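Local coordinates for protein PROBABLE CHAIN-FATTY-ACID-CoA LIGASE FADD13 (Mycobacterium tuberculosis, PDB 3T5B) that belongs to the AMP-binding enzyme family of the ANL clan and is probably a ligase, at residues 175-180 and 358-363; 193-198 and 271-276. All coordinates share one frame; numbering follows the deposited sequence.

Contact 1 (175-180 and 358-363); sequences VHTHES and LLKEYW
Val175 lies across the side chain of Glu361, the two crossing at a slant, with Val175 CG2 3.4 Å from Glu361 CG. The other methyl, Val175 CG1, anti to its own carbonyl carbon, turns toward Trp363: it meets the indole at its edge and reaches Trp363 CB at 3.9 Å. The backbones are joined by hydrogen bonds from Val175 N to Glu361 O (3.0 Å) and from Lys360 N to Val175 O (3.1 Å). These two bonds lay the short, weakly bonded strand 361-362 along 173-177, at the edge of a small antiparallel sheet of the AMP-binding fold in which 173-177 is the middle strand and 158-163 the other edge. Lys360 passes Thr177 at roughly a right angle, its CE 3.5 Å from Thr177 CG2; a bend at chi3 (-72°) carries NZ on to Asn158 OD1 and Asp156 O. Leu359 CB, which also touches Val175 O, sits over one face of the His176 ring, offset toward the rim. That ring is held at both nitrogens, ND1 to Ser180 OG at 2.7 Å and NE2 to Thr304 O. Where strand gives way to helix, Thr177 and Ser180 form a capping box, and Ser180 CB rests 3.4 Å from Leu358 O.

Contact 2 (193-198 and 271-276); sequences DVRYRD and DFRYFI
Arg273 reaches out from just before strand 274-277 and presents the edge of its guanidinium to Asp198 and one face to Arg195, at the type II beta turn that runs from Arg195 to Asp198 and leads into strand 199-202. Both strands belong to the large, mostly parallel sheet of this AMP-binding fold, with 247-250 lying between them, so the arginine ties the loop before strand 199-202 to the start of strand 274-277, past the intervening strand. The tight part begins with the end-on grip on Asp198: Arg273 NH1 meets OD1 at 2.7 Å, Arg273 NH2 meets OD2 at 2.9 Å, and the two planes are tilted 40° apart. Asp198 OD2 also takes the backbone N of Arg195 from the opposite face of the carboxylate, which helps fix that group inside the turn. Arg273 NH2 has a second acceptor, Asp193 O at 2.8 Å, also close to the guanidinium plane. Tyr274 OH gives a weak hydrogen bond to the same carbonyl oxygen, which lies at the ring's edge, near its plane. Just as close, the guanidinium of Arg195 lies flat on that of Arg273, centres 3.4 Å apart and planes 16° from parallel, the two side chains arriving from opposite directions. A bend at chi2 (-116°) brings the Arg195 group over its partner. Acidic groups probably offset the like charges: Asp198 at the edge of Arg273, and Asp193, whose OD2 forms a salt bridge with Arg195 NH1.

The solvent side is looser. The exposed Asp193 does not touch the Arg273 guanidinium with its carboxylate; a water spans the gap, donating to Asp193 OD2 at 2.5 Å and accepting from Arg273 NE at 3.0 Å.

In the fold
The two contacts join different parts of one fold. Contact 2 is nested along the chain inside the long loop that contact 1 closes, yet in space they lie on opposite sides of the chain's centre, with contact centres about 28 Å apart and nearest atoms about 16 Å apart. Helix 178-191 is the covalent link: it begins within 175-180, and the loop that follows it holds 193-198. Contact 1, about 13 Å from the chain's centre, is buried and lies at the edge of a small antiparallel sheet; contact 2, about 18 Å out, is partly buried and joins the loop leading into one strand of the large mixed sheet to the start of another through charged side chains.

Contact 1 (175-180 and 358-363)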
loop_
_atom_site.group_PDB
_atom_site.type_symbol
_atom_site.label_atom_id
_atom_site.label_comp_id
_atom_site.label_asym_id
_atom_site.label_seq_id
_atom_site.Cartn_x
_atom_site.Cartn_y
_atom_site.Cartn_z
ATOM N N VAL A 175 -1.087 0.683 -13.121
ATOM C CA VAL A 175 -0.391 1.960 -13.015
ATOM C C VAL A 175 -1.192 2.962 -12.176
ATOM O O VAL A 175 -2.377 3.198 -12.429
ATOM C CB VAL A 175 -0.080 2.589 -14.414
ATOM C CG1 VAL A 175 0.043 1.489 -15.471
ATOM C CG2 VAL A 175 -1.131 3.601 -14.795
ATOM N N HIS A 176 -0.537 3.524 -11.161
ATOM C CA HIS A 176 -1.156 4.518 -10.292
ATOM C C HIS A 176 -0.385 5.829 -10.406
ATOM O O HIS A 176 0.810 5.842 -10.685
ATOM C CB HIS A 176 -1.214 4.010 -8.844
ATOM C CG HIS A 176 -2.467 3.244 -8.536
ATOM N ND1 HIS A 176 -3.714 3.829 -8.545
ATOM C CD2 HIS A 176 -2.673 1.927 -8.292
ATOM C CE1 HIS A 176 -4.634 2.906 -8.327
ATOM N NE2 HIS A 176 -4.028 1.744 -8.171
ATOM N N THR A 177 -1.091 6.934 -10.224
ATOM C CA THR A 177 -0.490 8.252 -10.354
ATOM C C THR A 177 -0.443 8.969 -9.015
ATOM O O THR A 177 -0.958 8.472 -8.017
ATOM C CB THR A 177 -1.313 9.140 -11.308
ATOM O OG1 THR A 177 -2.627 9.304 -10.766
ATOM C CG2 THR A 177 -1.423 8.518 -12.694
ATOM N N HIS A 178 0.171 10.147 -9.011
ATOM C CA HIS A 178 0.249 10.949 -7.811
ATOM C C HIS A 178 -1.162 11.267 -7.301
ATOM O O HIS A 178 -1.404 11.244 -6.095
ATOM C CB HIS A 178 1.019 12.238 -8.106
ATOM C CG HIS A 178 2.489 12.027 -8.281
ATOM N ND1 HIS A 178 3.413 12.420 -7.337
ATOM C CD2 HIS A 178 3.192 11.416 -9.267
ATOM C CE1 HIS A 178 4.624 12.061 -7.735
ATOM N NE2 HIS A 178 4.517 11.450 -8.902
ATOM N N GLU A 179 -2.089 11.543 -8.222
ATOM C CA GLU A 179 -3.473 11.868 -7.868
ATOM C C GLU A 179 -4.290 10.691 -7.335
ATOM O O GLU A 179 -4.969 10.821 -6.313
ATOM C CB GLU A 179 -4.215 12.457 -9.072
ATOM C CG GLU A 179 -4.735 13.870 -8.859
ATOM C CD GLU A 179 -5.584 14.033 -7.600
ATOM O OE1 GLU A 179 -5.244 14.907 -6.777
ATOM O OE2 GLU A 179 -6.585 13.307 -7.430
ATOM N N SER A 180 -4.243 9.548 -8.020
ATOM C CA SER A 180 -5.024 8.404 -7.560
ATOM C C SER A 180 -4.537 7.953 -6.191
ATOM O O SER A 180 -5.339 7.537 -5.353
ATOM C CB SER A 180 -4.972 7.241 -8.566
ATOM O OG SER A 180 -3.725 6.568 -8.560
ATOM N N LEU A 358 -8.937 5.170 -8.591
ATOM C CA LEU A 358 -8.755 4.183 -9.649
ATOM C C LEU A 358 -7.488 4.370 -10.468
ATOM O O LEU A 358 -6.998 5.484 -10.643
ATOM C CB LEU A 358 -9.975 4.177 -10.585
ATOM C CG LEU A 358 -11.298 3.655 -9.998
ATOM C CD1 LEU A 358 -12.421 3.802 -11.031
ATOM C CD2 LEU A 358 -11.130 2.190 -9.564
ATOM N N LEU A 359 -6.968 3.255 -10.963
ATOM C CA LEU A 359 -5.767 3.245 -11.780
ATOM C C LEU A 359 -5.985 4.057 -13.048
ATOM O O LEU A 359 -7.120 4.366 -13.411
ATOM C CB LEU A 359 -5.402 1.796 -12.142
ATOM C CG LEU A 359 -6.318 0.857 -12.961
ATOM C CD1 LEU A 359 -7.795 1.050 -12.614
ATOM C CD2 LEU A 359 -6.123 1.119 -14.418
ATOM N N LYS A 360 -4.891 4.417 -13.711
ATOM C CA LYS A 360 -4.968 5.160 -14.957
ATOM C C LYS A 360 -5.119 4.160 -16.109
ATOM O O LYS A 360 -5.866 4.386 -17.065
ATOM C CB LYS A 360 -3.692 5.971 -15.166
ATOM C CG LYS A 360 -3.563 6.565 -16.559
ATOM C CD LYS A 360 -2.119 6.935 -16.897
ATOM C CE LYS A 360 -1.638 8.160 -16.145
ATOM N NZ LYS A 360 -0.263 8.585 -16.587
ATOM N N GLU A 361 -4.407 3.046 -15.992
ATOM C CA GLU A 361 -4.396 2.016 -17.022
ATOM C C GLU A 361 -3.589 0.812 -16.548
ATOM O O GLU A 361 -2.877 0.872 -15.536
ATOM C CB GLU A 361 -3.701 2.562 -18.266
ATOM C CG GLU A 361 -2.282 3.026 -17.945
ATOM C CD GLU A 361 -1.528 3.572 -19.139
ATOM O OE1 GLU A 361 -2.122 4.332 -19.936
ATOM O OE2 GLU A 361 -0.330 3.257 -19.274
ATOM N N TYR A 362 -3.708 -0.284 -17.279
ATOM C CA TYR A 362 -2.912 -1.451 -16.971
ATOM C C TYR A 362 -1.674 -1.191 -17.824
ATOM O O TYR A 362 -1.800 -0.770 -18.972
ATOM C CB TYR A 362 -3.616 -2.722 -17.424
ATOM C CG TYR A 362 -4.705 -3.181 -16.495
ATOM C CD1 TYR A 362 -4.410 -3.565 -15.187
ATOM C CD2 TYR A 362 -6.026 -3.264 -16.923
ATOM C CE1 TYR A 362 -5.402 -4.024 -14.330
ATOM C CE2 TYR A 362 -7.027 -3.721 -16.072
ATOM C CZ TYR A 362 -6.706 -4.098 -14.779
ATOM O OH TYR A 362 -7.690 -4.536 -13.932
ATOM N N TRP A 363 -0.489 -1.417 -17.266
ATOM C CA TRP A 363 0.746 -1.178 -18.000
ATOM C C TRP A 363 0.837 -1.991 -19.283
ATOM O O TRP A 363 0.867 -3.221 -19.264
ATOM C CB TRP A 363 1.961 -1.461 -17.109
ATOM C CG TRP A 363 3.281 -1.162 -17.765
ATOM C CD1 TRP A 363 4.177 -2.072 -18.275
ATOM C CD2 TRP A 363 3.848 0.132 -18.007
ATOM N NE1 TRP A 363 5.262 -1.420 -18.816
ATOM C CE2 TRP A 363 5.090 -0.072 -18.667
ATOM C CE3 TRP A 363 3.432 1.441 -17.731
ATOM C CZ2 TRP A 363 5.920 0.994 -19.056
ATOM C CZ3 TRP A 363 4.257 2.500 -18.119
ATOM C CH2 TRP A 363 5.490 2.267 -18.775
#

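Contact 2 (193-198 and 271-276)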
loop_
_atom_site.group_PDB
_atom_site.type_symbol
_atom_site.label_atom_id
_atom_site.label_comp_id
_atom_site.label_asym_id
_atom_site.label_seq_id
_atom_site.Cartn_x
_atom_site.Cartn_y
_atom_site.Cartn_z
ATOM N N ASP A 193 -11.233 6.812 11.911
ATOM C CA ASP A 193 -10.894 7.667 13.017
ATOM C C ASP A 193 -9.390 7.582 13.231
ATOM O O ASP A 193 -8.899 6.831 14.082
ATOM C CB ASP A 193 -11.661 7.247 14.273
ATOM C CG ASP A 193 -11.366 8.147 15.458
ATOM O OD1 ASP A 193 -10.905 9.284 15.237
ATOM O OD2 ASP A 193 -11.602 7.726 16.611
ATOM N N VAL A 194 -8.661 8.332 12.411
ATOM C CA VAL A 194 -7.214 8.393 12.503
ATOM C C VAL A 194 -6.874 9.838 12.827
ATOM O O VAL A 194 -7.410 10.757 12.208
ATOM C CB VAL A 194 -6.534 7.961 11.167
ATOM C CG1 VAL A 194 -7.098 8.744 10.001
ATOM C CG2 VAL A 194 -5.031 8.170 11.260
ATOM N N ARG A 195 -6.010 10.052 13.814
ATOM C CA ARG A 195 -5.645 11.413 14.171
ATOM C C ARG A 195 -4.162 11.686 14.247
ATOM O O ARG A 195 -3.349 10.766 14.338
ATOM C CB ARG A 195 -6.302 11.819 15.491
ATOM C CG ARG A 195 -6.262 10.795 16.585
ATOM C CD ARG A 195 -7.680 10.342 16.932
ATOM N NE ARG A 195 -7.758 9.727 18.256
ATOM C CZ ARG A 195 -8.858 9.189 18.771
ATOM N NH1 ARG A 195 -9.980 9.180 18.076
ATOM N NH2 ARG A 195 -8.839 8.670 19.989
ATOM N N TYR A 196 -3.825 12.968 14.188
ATOM C CA TYR A 196 -2.443 13.431 14.259
ATOM C C TYR A 196 -1.688 12.755 15.410
ATOM O O TYR A 196 -2.209 12.605 16.514
ATOM C CB TYR A 196 -2.433 14.958 14.423
ATOM C CG TYR A 196 -1.060 15.596 14.456
ATOM C CD1 TYR A 196 -0.127 15.333 13.458
ATOM C CD2 TYR A 196 -0.701 16.481 15.477
ATOM C CE1 TYR A 196 1.131 15.932 13.467
ATOM C CE2 TYR A 196 0.560 17.092 15.497
ATOM C CZ TYR A 196 1.473 16.809 14.482
ATOM O OH TYR A 196 2.719 17.400 14.467
ATOM N N ARG A 197 -0.456 12.340 15.133
ATOM C CA ARG A 197 0.393 11.668 16.112
ATOM C C ARG A 197 -0.051 10.266 16.513
ATOM O O ARG A 197 0.507 9.674 17.432
ATOM C CB ARG A 197 0.570 12.533 17.358
ATOM C CG ARG A 197 1.773 13.446 17.267
ATOM C CD ARG A 197 1.500 14.794 17.880
ATOM N NE ARG A 197 1.304 14.736 19.325
ATOM C CZ ARG A 197 0.601 15.633 20.011
ATOM N NH1 ARG A 197 0.020 16.651 19.380
ATOM N NH2 ARG A 197 0.489 15.521 21.327
ATOM N N ASP A 198 -1.060 9.725 15.844
ATOM C CA ASP A 198 -1.454 8.361 16.153
ATOM C C ASP A 198 -0.237 7.510 15.785
ATOM O O ASP A 198 0.627 7.947 15.029
ATOM C CB ASP A 198 -2.641 7.923 15.297
ATOM C CG ASP A 198 -3.966 8.072 16.007
ATOM O OD1 ASP A 198 -3.992 7.926 17.244
ATOM O OD2 ASP A 198 -4.984 8.306 15.320
ATOM N N ASP A 271 -3.999 2.336 24.552
ATOM C CA ASP A 271 -3.825 3.145 23.347
ATOM C C ASP A 271 -4.392 2.503 22.092
ATOM O O ASP A 271 -4.825 3.212 21.178
ATOM C CB ASP A 271 -2.347 3.437 23.086
ATOM C CG ASP A 271 -1.705 4.231 24.192
ATOM O OD1 ASP A 271 -2.240 5.299 24.543
ATOM O OD2 ASP A 271 -0.655 3.790 24.705
ATOM N N PHE A 272 -4.380 1.171 22.025
ATOM C CA PHE A 272 -4.895 0.508 20.829
ATOM C C PHE A 272 -6.399 0.690 20.660
ATOM O O PHE A 272 -7.182 0.317 21.529
ATOM C CB PHE A 272 -4.574 -0.986 20.813
ATOM C CG PHE A 272 -4.637 -1.577 19.434
ATOM C CD1 PHE A 272 -3.589 -1.380 18.536
ATOM C CD2 PHE A 272 -5.777 -2.256 19.002
ATOM C CE1 PHE A 272 -3.674 -1.854 17.217
ATOM C CE2 PHE A 272 -5.873 -2.730 17.694
ATOM C CZ PHE A 272 -4.819 -2.529 16.796
ATOM N N ARG A 273 -6.798 1.237 19.519
ATOM C CA ARG A 273 -8.209 1.509 19.264
ATOM C C ARG A 273 -8.962 0.555 18.340
ATOM O O ARG A 273 -10.129 0.251 18.587
ATOM C CB ARG A 273 -8.357 2.940 18.736
ATOM C CG ARG A 273 -8.814 3.949 19.768
ATOM C CD ARG A 273 -8.133 5.293 19.563
ATOM N NE ARG A 273 -8.153 5.716 18.164
ATOM C CZ ARG A 273 -7.194 6.447 17.608
ATOM N NH1 ARG A 273 -6.152 6.827 18.337
ATOM N NH2 ARG A 273 -7.267 6.786 16.329
ATOM N N TYR A 274 -8.313 0.092 17.278
ATOM C CA TYR A 274 -8.988 -0.794 16.339
ATOM C C TYR A 274 -8.079 -1.371 15.266
ATOM O O TYR A 274 -7.005 -0.832 14.980
ATOM C CB TYR A 274 -10.116 -0.042 15.632
ATOM C CG TYR A 274 -9.626 1.139 14.821
ATOM C CD1 TYR A 274 -9.402 2.374 15.417
ATOM C CD2 TYR A 274 -9.384 1.017 13.452
ATOM C CE1 TYR A 274 -8.954 3.463 14.673
ATOM C CE2 TYR A 274 -8.935 2.101 12.697
ATOM C CZ TYR A 274 -8.725 3.316 13.311
ATOM O OH TYR A 274 -8.298 4.397 12.574
ATOM N N PHE A 275 -8.539 -2.464 14.665
ATOM C CA PHE A 275 -7.808 -3.123 13.599
ATOM C C PHE A 275 -8.517 -2.786 12.299
ATOM O O PHE A 275 -9.734 -2.608 12.284
ATOM C CB PHE A 275 -7.830 -4.653 13.760
ATOM C CG PHE A 275 -6.852 -5.192 14.773
ATOM C CD1 PHE A 275 -7.244 -5.432 16.087
ATOM C CD2 PHE A 275 -5.541 -5.490 14.400
ATOM C CE1 PHE A 275 -6.337 -5.968 17.019
ATOM C CE2 PHE A 275 -4.631 -6.026 15.322
ATOM C CZ PHE A 275 -5.031 -6.264 16.631
ATOM N N ILE A 276 -7.756 -2.673 11.216
ATOM C CA ILE A 276 -8.348 -2.424 9.909
ATOM C C ILE A 276 -8.192 -3.753 9.179
ATOM O O ILE A 276 -7.076 -4.211 8.968
ATOM C CB ILE A 276 -7.605 -1.342 9.126
ATOM C CG1 ILE A 276 -7.514 -0.060 9.958
ATOM C CG2 ILE A 276 -8.339 -1.084 7.815
ATOM C CD1 ILE A 276 -6.804 1.097 9.254
HETATM O O HOH W 1 -10.892 5.297 16.893
#